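Local coordinates for protein alkane monooxygenase (Geobacillus thermodenitrificans, PDB 3B9O) that belongs to the luciferase-like monooxygenase family, folds as a TIM barrel and binds flavin mononucleotide, at residues A[3-8]-A[400-405]; A[111-116]-A[211-216]; A[162-167]-A[204-209]. One frame throughout, in Å; residues are numbered along the deposited sequence.

How the interactions relate
Interaction 1 joins the first barrel strand, 6-12, to the loop that follows helix 384-399, late in the chain. Interactions 2 and 3 fasten the excursion between helix 154-174 and strand 223-227 to the barrel helices 112-125 and 154-174. The nearest atoms of interactions 1 and 2, and of interactions 1 and 3, are about 17 Å apart. Interactions 2 and 3 touch: Pro-112 packs on Phe-206 and Tyr-164, and His-115 on Tyr-164. All three mix buried and exposed residues. Interactions 1 and 2 each add a water bridge, to a backbone bond in the first and to a tyrosine hydroxyl on a carbonyl in the second; in interaction 3 a carboxylate takes two backbone amides.

Interaction 1. Residues A[3-8]-A[400-405]; sequences KKIHIN and RGLYRV
Lys-4 and Leu-402 bring their CA atoms to 4.6 Å where the lead-in to strand 6-12 passes the loop after helix 384-399, and one backbone hydrogen bond joins the segments, from Ile-5 N to Leu-402 O at 2.9 Å. The hydrogen bond is nearly straight (167° at the hydrogen), although the donor stands 49° out of the carbonyl plane, above it. Gly-401, with positive phi, ends helix 384-399 in a Schellman motif and turns the chain toward this meeting point.

The aliphatic part of Lys-4 runs beside the loop backbone, with CE 3.7 Å from Gly-401 O. Its NZ donates to a water that in turn donates to Tyr-403 O, a bridge on the exposed part of the contact. Deeper in, Ile-5 and Leu-402 lie side by side and point the same way, their CD1 and CB atoms 4.2 Å apart. With CG anti to the backbone N (chi1 -175°), the ring of Tyr-403 starts out beside its own carbonyl carbon. The CD1 corner of this ring meets Ile-5 O at 3.4 Å, near the ring plane, while its CE1 touches Ile-7 CD1 at 3.4 Å, the two side chains crossing at about a right angle. Gly-49 O takes the hydroxyl of Tyr-403, and Phe-389 and Leu-397 of helix 384-399 add to the apolar surface around Ile-7.

Arg-404 NH2 lies 3.8 Å from His-6 ND1, which sits at the edge of the guanidinium, in its plane. Asp-52 serves both residues: OD2 is hydrogen-bonded to His-6 ND1, and OD1 forms a salt bridge with Arg-404 NH1. The chemistry thus implies a divided contact, apolar around Tyr-403 and polar around Asp-52, whose carboxylate probably offsets the arginine charge close to the imidazole.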
loop_
_atom_site.group_PDB
_atom_site.type_symbol
_atom_site.label_atom_id
_atom_site.label_comp_id
_atom_site.label_asym_id
_atom_site.label_seq_id
_atom_site.Cartn_x
_atom_site.Cartn_y
_atom_site.Cartn_z
ATOM N N LYS A 3 15.932 4.167 -14.220
ATOM C CA LYS A 3 17.171 3.762 -13.462
ATOM C C LYS A 3 17.034 4.089 -11.979
ATOM O O LYS A 3 17.832 3.622 -11.139
ATOM C CB LYS A 3 18.416 4.480 -14.023
ATOM C CG LYS A 3 18.231 6.010 -14.152
ATOM C CD LYS A 3 19.487 6.727 -14.591
ATOM C CE LYS A 3 19.634 6.659 -16.114
ATOM N NZ LYS A 3 20.468 7.795 -16.634
ATOM N N LYS A 4 16.030 4.903 -11.652
ATOM C CA LYS A 4 15.903 5.407 -10.309
ATOM C C LYS A 4 14.847 4.606 -9.516
ATOM O O LYS A 4 13.742 4.316 -10.009
ATOM C CB LYS A 4 15.699 6.932 -10.303
ATOM C CG LYS A 4 16.728 7.653 -11.246
ATOM C CD LYS A 4 17.292 8.942 -10.720
ATOM C CE LYS A 4 18.450 9.427 -11.641
ATOM N NZ LYS A 4 19.204 10.630 -11.062
ATOM N N ILE A 5 15.243 4.243 -8.307
ATOM C CA ILE A 5 14.456 3.392 -7.397
ATOM C C ILE A 5 13.327 4.215 -6.776
ATOM O O ILE A 5 13.589 5.270 -6.181
ATOM C CB ILE A 5 15.350 2.797 -6.294
ATOM C CG1 ILE A 5 16.524 1.993 -6.931
ATOM C CG2 ILE A 5 14.529 1.947 -5.286
ATOM C CD1 ILE A 5 17.575 1.522 -5.911
ATOM N N HIS A 6 12.091 3.752 -6.961
ATOM C CA HIS A 6 10.939 4.371 -6.292
ATOM C C HIS A 6 10.906 3.979 -4.795
ATOM O O HIS A 6 11.055 2.816 -4.438
ATOM C CB HIS A 6 9.618 4.024 -7.011
ATOM C CG HIS A 6 9.561 4.473 -8.442
ATOM N ND1 HIS A 6 9.168 5.746 -8.816
ATOM C CD2 HIS A 6 9.787 3.798 -9.595
ATOM C CE1 HIS A 6 9.209 5.845 -10.135
ATOM N NE2 HIS A 6 9.585 4.680 -10.630
ATOM N N ILE A 7 10.733 4.947 -3.900
ATOM C CA ILE A 7 10.661 4.616 -2.493
ATOM C C ILE A 7 9.401 5.191 -1.859
ATOM O O ILE A 7 9.155 6.406 -1.936
ATOM C CB ILE A 7 11.937 5.046 -1.731
ATOM C CG1 ILE A 7 13.151 4.210 -2.217
ATOM C CG2 ILE A 7 11.778 4.831 -0.223
ATOM C CD1 ILE A 7 14.466 4.772 -1.863
ATOM N N ASN A 8 8.624 4.305 -1.239
ATOM C CA ASN A 8 7.461 4.677 -0.435
ATOM C C ASN A 8 7.712 4.465 1.062
ATOM O O ASN A 8 8.397 3.512 1.450
ATOM C CB ASN A 8 6.255 3.822 -0.799
ATOM C CG ASN A 8 5.846 3.954 -2.239
ATOM O OD1 ASN A 8 6.119 4.963 -2.896
ATOM N ND2 ASN A 8 5.165 2.927 -2.741
ATOM N N ARG A 400 24.933 7.882 -6.546
ATOM C CA ARG A 400 25.065 6.750 -7.452
ATOM C C ARG A 400 24.110 6.721 -8.638
ATOM O O ARG A 400 24.141 5.764 -9.435
ATOM C CB ARG A 400 24.818 5.474 -6.679
ATOM C CG ARG A 400 25.847 5.117 -5.706
ATOM C CD ARG A 400 25.477 3.693 -5.399
ATOM N NE ARG A 400 25.986 3.307 -4.132
ATOM C CZ ARG A 400 25.923 2.084 -3.646
ATOM N NH1 ARG A 400 25.393 1.073 -4.336
ATOM N NH2 ARG A 400 26.412 1.899 -2.460
ATOM N N GLY A 401 23.250 7.728 -8.752
ATOM C CA GLY A 401 22.232 7.750 -9.801
ATOM C C GLY A 401 21.053 6.813 -9.564
ATOM O O GLY A 401 20.330 6.493 -10.509
ATOM N N LEU A 402 20.846 6.390 -8.316
ATOM C CA LEU A 402 19.844 5.342 -8.010
ATOM C C LEU A 402 18.532 5.885 -7.407
ATOM O O LEU A 402 17.637 5.123 -7.006
ATOM C CB LEU A 402 20.451 4.338 -7.031
ATOM C CG LEU A 402 21.546 3.415 -7.604
ATOM C CD1 LEU A 402 22.250 2.786 -6.414
ATOM C CD2 LEU A 402 20.972 2.357 -8.536
ATOM N N TYR A 403 18.440 7.209 -7.281
ATOM C CA TYR A 403 17.328 7.810 -6.554
ATOM C C TYR A 403 17.279 9.274 -6.893
ATOM O O TYR A 403 18.307 9.905 -6.987
ATOM C CB TYR A 403 17.537 7.679 -5.054
ATOM C CG TYR A 403 16.418 8.158 -4.136
ATOM C CD1 TYR A 403 15.193 7.460 -4.054
ATOM C CD2 TYR A 403 16.607 9.259 -3.274
ATOM C CE1 TYR A 403 14.167 7.883 -3.178
ATOM C CE2 TYR A 403 15.601 9.679 -2.388
ATOM C CZ TYR A 403 14.394 8.961 -2.317
ATOM O OH TYR A 403 13.391 9.348 -1.433
ATOM N N ARG A 404 16.065 9.800 -7.011
ATOM C CA ARG A 404 15.861 11.153 -7.543
ATOM C C ARG A 404 16.539 12.182 -6.665
ATOM O O ARG A 404 16.479 12.100 -5.442
ATOM C CB ARG A 404 14.355 11.457 -7.683
ATOM C CG ARG A 404 13.581 11.679 -6.343
ATOM C CD ARG A 404 12.113 12.210 -6.620
ATOM N NE ARG A 404 11.489 11.188 -7.455
ATOM C CZ ARG A 404 10.999 10.040 -6.986
ATOM N NH1 ARG A 404 10.992 9.803 -5.669
ATOM N NH2 ARG A 404 10.532 9.130 -7.841
ATOM N N VAL A 405 17.176 13.158 -7.282
ATOM C CA VAL A 405 17.670 14.263 -6.486
ATOM C C VAL A 405 16.601 15.318 -6.266
ATOM O O VAL A 405 16.659 16.069 -5.284
ATOM C CB VAL A 405 19.050 14.836 -6.939
ATOM C CG1 VAL A 405 19.912 13.754 -7.616
ATOM C CG2 VAL A 405 18.910 15.998 -7.766
HETATM O O HOH W 1 20.448 9.880 -8.533
#

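Interaction 2. Residues A[111-116]-A[211-216]; sequences HPYGHA and PHLCEP
The first turn of helix 112-125, one of the helices of the TIM barrel, carries Tyr-113 and Ala-116 against Pro-211, His-212 and Leu-213 in the loop that leads from strand 207-208 to strand 223-227. His-111 holds the N-cap position of this helix.

Tyr-113 reaches the loop with its CG anti to the backbone N (chi1 -166°). Its hydroxyl OH donates to Pro-211 O at 2.8 Å, and the C=O...donor angle of 170° puts the oxygen nearly on the extension of the carbonyl bond. Pro-211 follows a cis peptide bond and offers this carbonyl at the edge of the tyrosine ring, in its plane. Leu-213 crosses the tyrosine at about a right angle: its CD1 lies 3.6 Å from Tyr-113 CE2, and its CG 3.4 Å from Tyr-113 OH.

A water links the helix and the loop a second time. It donates to Tyr-113 O over 3.3 Å and is hydrogen-bonded to His-212 ND1 at 2.9 Å. The same water oxygen stands 3.6 Å above the plane of the Tyr-113 ring, over its centre. His-212 also brings CE1 to 3.6 Å from Ala-116 CB, and meets Ala-116 C at its ring edge. Its other nitrogen, NE2, is bonded to Ser-120 OG one turn further along the helix, so both ring nitrogens have partners.

Behind this junction stands helix 154-174: Leu-171 packs on Ala-116, while Trp-172 meets the His-212 ring and bonds through NE1 to Ala-116 O. The loop is therefore moored where helices 112-125 and 154-174 run next to each other.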
loop_
_atom_site.group_PDB
_atom_site.type_symbol
_atom_site.label_atom_id
_atom_site.label_comp_id
_atom_site.label_asym_id
_atom_site.label_seq_id
_atom_site.Cartn_x
_atom_site.Cartn_y
_atom_site.Cartn_z
ATOM N N HIS A 111 -19.827 0.310 -0.350
ATOM C CA HIS A 111 -20.288 0.384 -1.740
ATOM C C HIS A 111 -19.349 1.204 -2.609
ATOM O O HIS A 111 -18.862 2.265 -2.177
ATOM C CB HIS A 111 -21.732 0.937 -1.805
ATOM C CG HIS A 111 -22.360 0.818 -3.163
ATOM N ND1 HIS A 111 -23.205 -0.221 -3.503
ATOM C CD2 HIS A 111 -22.224 1.571 -4.279
ATOM C CE1 HIS A 111 -23.586 -0.086 -4.764
ATOM N NE2 HIS A 111 -22.997 0.991 -5.262
ATOM N N PRO A 112 -19.086 0.738 -3.843
ATOM C CA PRO A 112 -18.222 1.500 -4.756
ATOM C C PRO A 112 -18.653 2.927 -5.111
ATOM O O PRO A 112 -17.796 3.712 -5.478
ATOM C CB PRO A 112 -18.176 0.613 -6.033
ATOM C CG PRO A 112 -19.410 -0.256 -5.898
ATOM C CD PRO A 112 -19.508 -0.545 -4.452
ATOM N N TYR A 113 -19.943 3.254 -5.032
ATOM C CA TYR A 113 -20.397 4.582 -5.490
ATOM C C TYR A 113 -19.866 5.647 -4.539
ATOM O O TYR A 113 -19.449 6.710 -5.003
ATOM C CB TYR A 113 -21.917 4.666 -5.571
ATOM C CG TYR A 113 -22.466 5.848 -6.341
ATOM C CD1 TYR A 113 -22.405 5.892 -7.739
ATOM C CD2 TYR A 113 -23.098 6.882 -5.676
ATOM C CE1 TYR A 113 -22.951 6.952 -8.439
ATOM C CE2 TYR A 113 -23.684 7.950 -6.374
ATOM C CZ TYR A 113 -23.614 7.967 -7.741
ATOM O OH TYR A 113 -24.140 9.015 -8.439
ATOM N N GLY A 114 -19.847 5.318 -3.243
ATOM C CA GLY A 114 -19.336 6.223 -2.203
ATOM C C GLY A 114 -17.814 6.319 -2.261
ATOM O O GLY A 114 -17.251 7.419 -2.149
ATOM N N HIS A 115 -17.155 5.174 -2.471
ATOM C CA HIS A 115 -15.729 5.140 -2.697
ATOM C C HIS A 115 -15.283 5.938 -3.928
ATOM O O HIS A 115 -14.241 6.617 -3.913
ATOM C CB HIS A 115 -15.197 3.709 -2.812
ATOM C CG HIS A 115 -13.702 3.647 -2.796
ATOM N ND1 HIS A 115 -12.963 3.132 -3.837
ATOM C CD2 HIS A 115 -12.807 4.111 -1.888
ATOM C CE1 HIS A 115 -11.679 3.228 -3.548
ATOM N NE2 HIS A 115 -11.559 3.821 -2.372
ATOM N N ALA A 116 -16.049 5.849 -5.011
ATOM C CA ALA A 116 -15.645 6.525 -6.217
ATOM C C ALA A 116 -15.602 8.035 -6.007
ATOM O O ALA A 116 -14.651 8.690 -6.443
ATOM C CB ALA A 116 -16.570 6.149 -7.408
ATOM N N PRO A 211 -25.093 8.614 -13.215
ATOM C CA PRO A 211 -23.718 8.993 -13.558
ATOM C C PRO A 211 -22.876 9.146 -12.272
ATOM O O PRO A 211 -23.405 9.058 -11.138
ATOM C CB PRO A 211 -23.894 10.348 -14.240
ATOM C CG PRO A 211 -25.142 10.901 -13.614
ATOM C CD PRO A 211 -26.031 9.741 -13.354
ATOM N N HIS A 212 -21.584 9.370 -12.454
ATOM C CA HIS A 212 -20.712 9.691 -11.334
ATOM C C HIS A 212 -21.092 11.097 -10.816
ATOM O O HIS A 212 -21.625 11.947 -11.554
ATOM C CB HIS A 212 -19.266 9.646 -11.839
ATOM C CG HIS A 212 -18.226 9.772 -10.771
ATOM N ND1 HIS A 212 -18.381 9.227 -9.511
ATOM C CD2 HIS A 212 -16.985 10.317 -10.805
ATOM C CE1 HIS A 212 -17.277 9.442 -8.805
ATOM N NE2 HIS A 212 -16.420 10.106 -9.563
ATOM N N LEU A 213 -20.842 11.324 -9.536
ATOM C CA LEU A 213 -21.158 12.611 -8.904
ATOM C C LEU A 213 -20.078 13.684 -9.155
ATOM O O LEU A 213 -20.336 14.857 -8.977
ATOM C CB LEU A 213 -21.351 12.393 -7.387
ATOM C CG LEU A 213 -22.654 11.643 -6.959
ATOM C CD1 LEU A 213 -22.663 11.264 -5.467
ATOM C CD2 LEU A 213 -23.971 12.392 -7.351
ATOM N N CYS A 214 -18.878 13.266 -9.569
ATOM C CA CYS A 214 -17.723 14.158 -9.666
ATOM C C CYS A 214 -17.272 14.426 -11.108
ATOM O O CYS A 214 -17.407 13.588 -12.020
ATOM C CB CYS A 214 -16.529 13.580 -8.854
ATOM S SG CYS A 214 -16.973 12.904 -7.269
ATOM N N GLU A 215 -16.721 15.606 -11.314
ATOM C CA GLU A 215 -16.195 15.983 -12.616
ATOM C C GLU A 215 -14.820 15.351 -12.782
ATOM O O GLU A 215 -14.208 14.978 -11.760
ATOM C CB GLU A 215 -16.129 17.489 -12.766
ATOM C CG GLU A 215 -14.988 18.192 -11.934
ATOM C CD GLU A 215 -15.059 19.701 -12.117
ATOM O OE1 GLU A 215 -14.431 20.166 -13.097
ATOM O OE2 GLU A 215 -15.746 20.406 -11.306
ATOM N N PRO A 216 -14.348 15.199 -14.054
ATOM C CA PRO A 216 -12.988 14.648 -14.296
ATOM C C PRO A 216 -11.867 15.347 -13.478
ATOM O O PRO A 216 -11.780 16.593 -13.422
ATOM C CB PRO A 216 -12.781 14.805 -15.812
ATOM C CG PRO A 216 -14.180 14.775 -16.386
ATOM C CD PRO A 216 -15.074 15.459 -15.319
HETATM O O HOH W 2 -20.097 8.986 -7.247
#

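Interaction 3. Residues A[162-167]-A[204-209]; sequences DEYLEV and KYFEVP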
loop_
_atom_site.group_PDB
_atom_site.type_symbol
_atom_site.label_atom_id
_atom_site.label_comp_id
_atom_site.label_asym_id
_atom_site.label_seq_id
_atom_site.Cartn_x
_atom_site.Cartn_y
_atom_site.Cartn_z
ATOM N N ASP A 162 -13.069 -7.578 -8.724
ATOM C CA ASP A 162 -13.115 -7.346 -10.150
ATOM C C ASP A 162 -14.264 -6.406 -10.527
ATOM O O ASP A 162 -14.055 -5.406 -11.218
ATOM C CB ASP A 162 -13.280 -8.668 -10.923
ATOM C CG ASP A 162 -11.970 -9.384 -11.154
ATOM O OD1 ASP A 162 -11.959 -10.632 -11.060
ATOM O OD2 ASP A 162 -10.944 -8.729 -11.463
ATOM N N GLU A 163 -15.467 -6.715 -10.033
ATOM C CA GLU A 163 -16.659 -5.960 -10.428
ATOM C C GLU A 163 -16.653 -4.580 -9.730
ATOM O O GLU A 163 -17.119 -3.608 -10.300
ATOM C CB GLU A 163 -17.941 -6.707 -10.042
ATOM C CG GLU A 163 -19.153 -6.187 -10.796
ATOM C CD GLU A 163 -20.456 -6.772 -10.326
ATOM O OE1 GLU A 163 -20.521 -7.962 -9.940
ATOM O OE2 GLU A 163 -21.421 -6.031 -10.326
ATOM N N TYR A 164 -16.120 -4.533 -8.504
ATOM C CA TYR A 164 -15.970 -3.291 -7.753
ATOM C C TYR A 164 -15.123 -2.294 -8.596
ATOM O O TYR A 164 -15.502 -1.128 -8.785
ATOM C CB TYR A 164 -15.285 -3.608 -6.404
ATOM C CG TYR A 164 -15.438 -2.526 -5.358
ATOM C CD1 TYR A 164 -16.228 -2.746 -4.221
ATOM C CD2 TYR A 164 -14.813 -1.270 -5.519
ATOM C CE1 TYR A 164 -16.403 -1.783 -3.241
ATOM C CE2 TYR A 164 -14.994 -0.256 -4.527
ATOM C CZ TYR A 164 -15.786 -0.533 -3.402
ATOM O OH TYR A 164 -15.971 0.454 -2.456
ATOM N N LEU A 165 -13.972 -2.763 -9.053
ATOM C CA LEU A 165 -13.112 -1.980 -9.962
ATOM C C LEU A 165 -13.813 -1.642 -11.288
ATOM O O LEU A 165 -13.675 -0.534 -11.785
ATOM C CB LEU A 165 -11.771 -2.678 -10.176
ATOM C CG LEU A 165 -10.687 -2.418 -9.104
ATOM C CD1 LEU A 165 -9.481 -3.186 -9.534
ATOM C CD2 LEU A 165 -10.324 -0.934 -9.010
ATOM N N GLU A 166 -14.579 -2.590 -11.847
ATOM C CA GLU A 166 -15.354 -2.358 -13.088
ATOM C C GLU A 166 -16.196 -1.092 -12.893
ATOM O O GLU A 166 -16.186 -0.185 -13.738
ATOM C CB GLU A 166 -16.281 -3.573 -13.405
ATOM C CG GLU A 166 -16.824 -3.614 -14.864
ATOM C CD GLU A 166 -17.935 -4.709 -15.208
ATOM O OE1 GLU A 166 -18.536 -4.539 -16.321
ATOM O OE2 GLU A 166 -18.222 -5.692 -14.419
ATOM N N VAL A 167 -16.912 -1.058 -11.764
ATOM C CA VAL A 167 -17.817 0.062 -11.387
ATOM C C VAL A 167 -17.057 1.372 -11.238
ATOM O O VAL A 167 -17.451 2.388 -11.825
ATOM C CB VAL A 167 -18.609 -0.234 -10.055
ATOM C CG1 VAL A 167 -19.399 0.973 -9.603
ATOM C CG2 VAL A 167 -19.546 -1.479 -10.226
ATOM N N LYS A 204 -23.189 -9.169 -11.207
ATOM C CA LYS A 204 -23.552 -10.078 -10.143
ATOM C C LYS A 204 -23.679 -9.418 -8.763
ATOM O O LYS A 204 -24.601 -9.743 -7.990
ATOM C CB LYS A 204 -22.542 -11.213 -10.085
ATOM C CG LYS A 204 -22.610 -12.112 -8.867
ATOM C CD LYS A 204 -21.698 -13.306 -9.066
ATOM C CE LYS A 204 -22.023 -14.402 -8.081
ATOM N NZ LYS A 204 -20.963 -15.416 -8.206
ATOM N N TYR A 205 -22.736 -8.523 -8.445
ATOM C CA TYR A 205 -22.708 -7.899 -7.121
ATOM C C TYR A 205 -23.318 -6.508 -7.085
ATOM O O TYR A 205 -23.863 -6.121 -6.067
ATOM C CB TYR A 205 -21.291 -7.864 -6.541
ATOM C CG TYR A 205 -20.680 -9.241 -6.398
ATOM C CD1 TYR A 205 -21.037 -10.077 -5.338
ATOM C CD2 TYR A 205 -19.757 -9.708 -7.323
ATOM C CE1 TYR A 205 -20.490 -11.336 -5.214
ATOM C CE2 TYR A 205 -19.222 -10.971 -7.211
ATOM C CZ TYR A 205 -19.583 -11.760 -6.150
ATOM O OH TYR A 205 -19.035 -12.999 -6.035
ATOM N N PHE A 206 -23.247 -5.777 -8.181
ATOM C CA PHE A 206 -23.658 -4.371 -8.212
ATOM C C PHE A 206 -24.599 -4.010 -9.335
ATOM O O PHE A 206 -24.509 -4.532 -10.455
ATOM C CB PHE A 206 -22.393 -3.483 -8.301
ATOM C CG PHE A 206 -21.452 -3.690 -7.159
ATOM C CD1 PHE A 206 -20.193 -4.232 -7.368
ATOM C CD2 PHE A 206 -21.848 -3.339 -5.860
ATOM C CE1 PHE A 206 -19.321 -4.426 -6.300
ATOM C CE2 PHE A 206 -21.008 -3.521 -4.788
ATOM C CZ PHE A 206 -19.735 -4.077 -4.998
ATOM N N GLU A 207 -25.453 -3.050 -9.044
ATOM C CA GLU A 207 -26.308 -2.417 -10.018
ATOM C C GLU A 207 -26.180 -0.904 -9.793
ATOM O O GLU A 207 -26.641 -0.379 -8.770
ATOM C CB GLU A 207 -27.765 -2.876 -9.811
ATOM C CG GLU A 207 -28.716 -2.430 -10.931
ATOM C CD GLU A 207 -28.560 -3.304 -12.164
ATOM O OE1 GLU A 207 -28.296 -4.527 -12.028
ATOM O OE2 GLU A 207 -28.702 -2.773 -13.284
ATOM N N VAL A 208 -25.538 -0.224 -10.736
ATOM C CA VAL A 208 -25.184 1.200 -10.598
ATOM C C VAL A 208 -25.459 1.921 -11.907
ATOM O O VAL A 208 -24.633 1.917 -12.806
ATOM C CB VAL A 208 -23.696 1.418 -10.174
ATOM C CG1 VAL A 208 -23.367 2.928 -10.056
ATOM C CG2 VAL A 208 -23.407 0.699 -8.877
ATOM N N PRO A 209 -26.648 2.523 -12.021
ATOM C CA PRO A 209 -26.991 3.311 -13.224
ATOM C C PRO A 209 -26.076 4.511 -13.484
ATOM O O PRO A 209 -25.867 4.875 -14.634
ATOM C CB PRO A 209 -28.449 3.740 -13.001
ATOM C CG PRO A 209 -28.792 3.381 -11.575
ATOM C CD PRO A 209 -27.748 2.418 -11.047
#
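The carboxylate of Glu-163 grips two successive backbone amides of the 204-209 segment. OE1 accepts from Tyr-205 N at 2.7 Å, an almost straight bond that arrives on the syn side and close to the carboxylate plane. OE2 accepts from Phe-206 N at 2.8 Å, this donor standing above the plane, 36° out of it. The glutamate gets there with CG anti to its backbone N (chi1 -162°) and an extended chain beyond, which carries the acid from the helix across to the turn.

Phe-206 lies beside this grip. Its CE1 lies 3.8 Å from Tyr-164 CA, and its ring meets the Tyr-164 ring obliquely, with centroids 5.8 Å apart and planes at 86°. Val-167 crosses the phenylalanine at about a right angle, CG2 being 4.0 Å from Phe-206 CB. Its other methyl, CG1, rests 4.1 Å from Val-208 CG2, extending the apolar seam toward the strand.

Partners outside the two segments complete the grip. His-201 NE2 bonds to Glu-163 OE2, giving that oxygen two partners; three donors around a buried carboxylate would probably stabilise its negative charge. The hydroxyl of Tyr-164 is bonded to Glu-110 O, which ties the aromatic end of the seam to the approach to helix 112-125. On the outer part, Lys-204 CG sits 3.9 Å above the Tyr-205 ring, over its centre.

Strands 201-202 and 207-208 form a short antiparallel hairpin, and Glu-163 clasps its connecting turn. The arrangement is that of a side-chain carboxylate anchoring an excursion from a TIM barrel to an outer barrel helix, here 154-174.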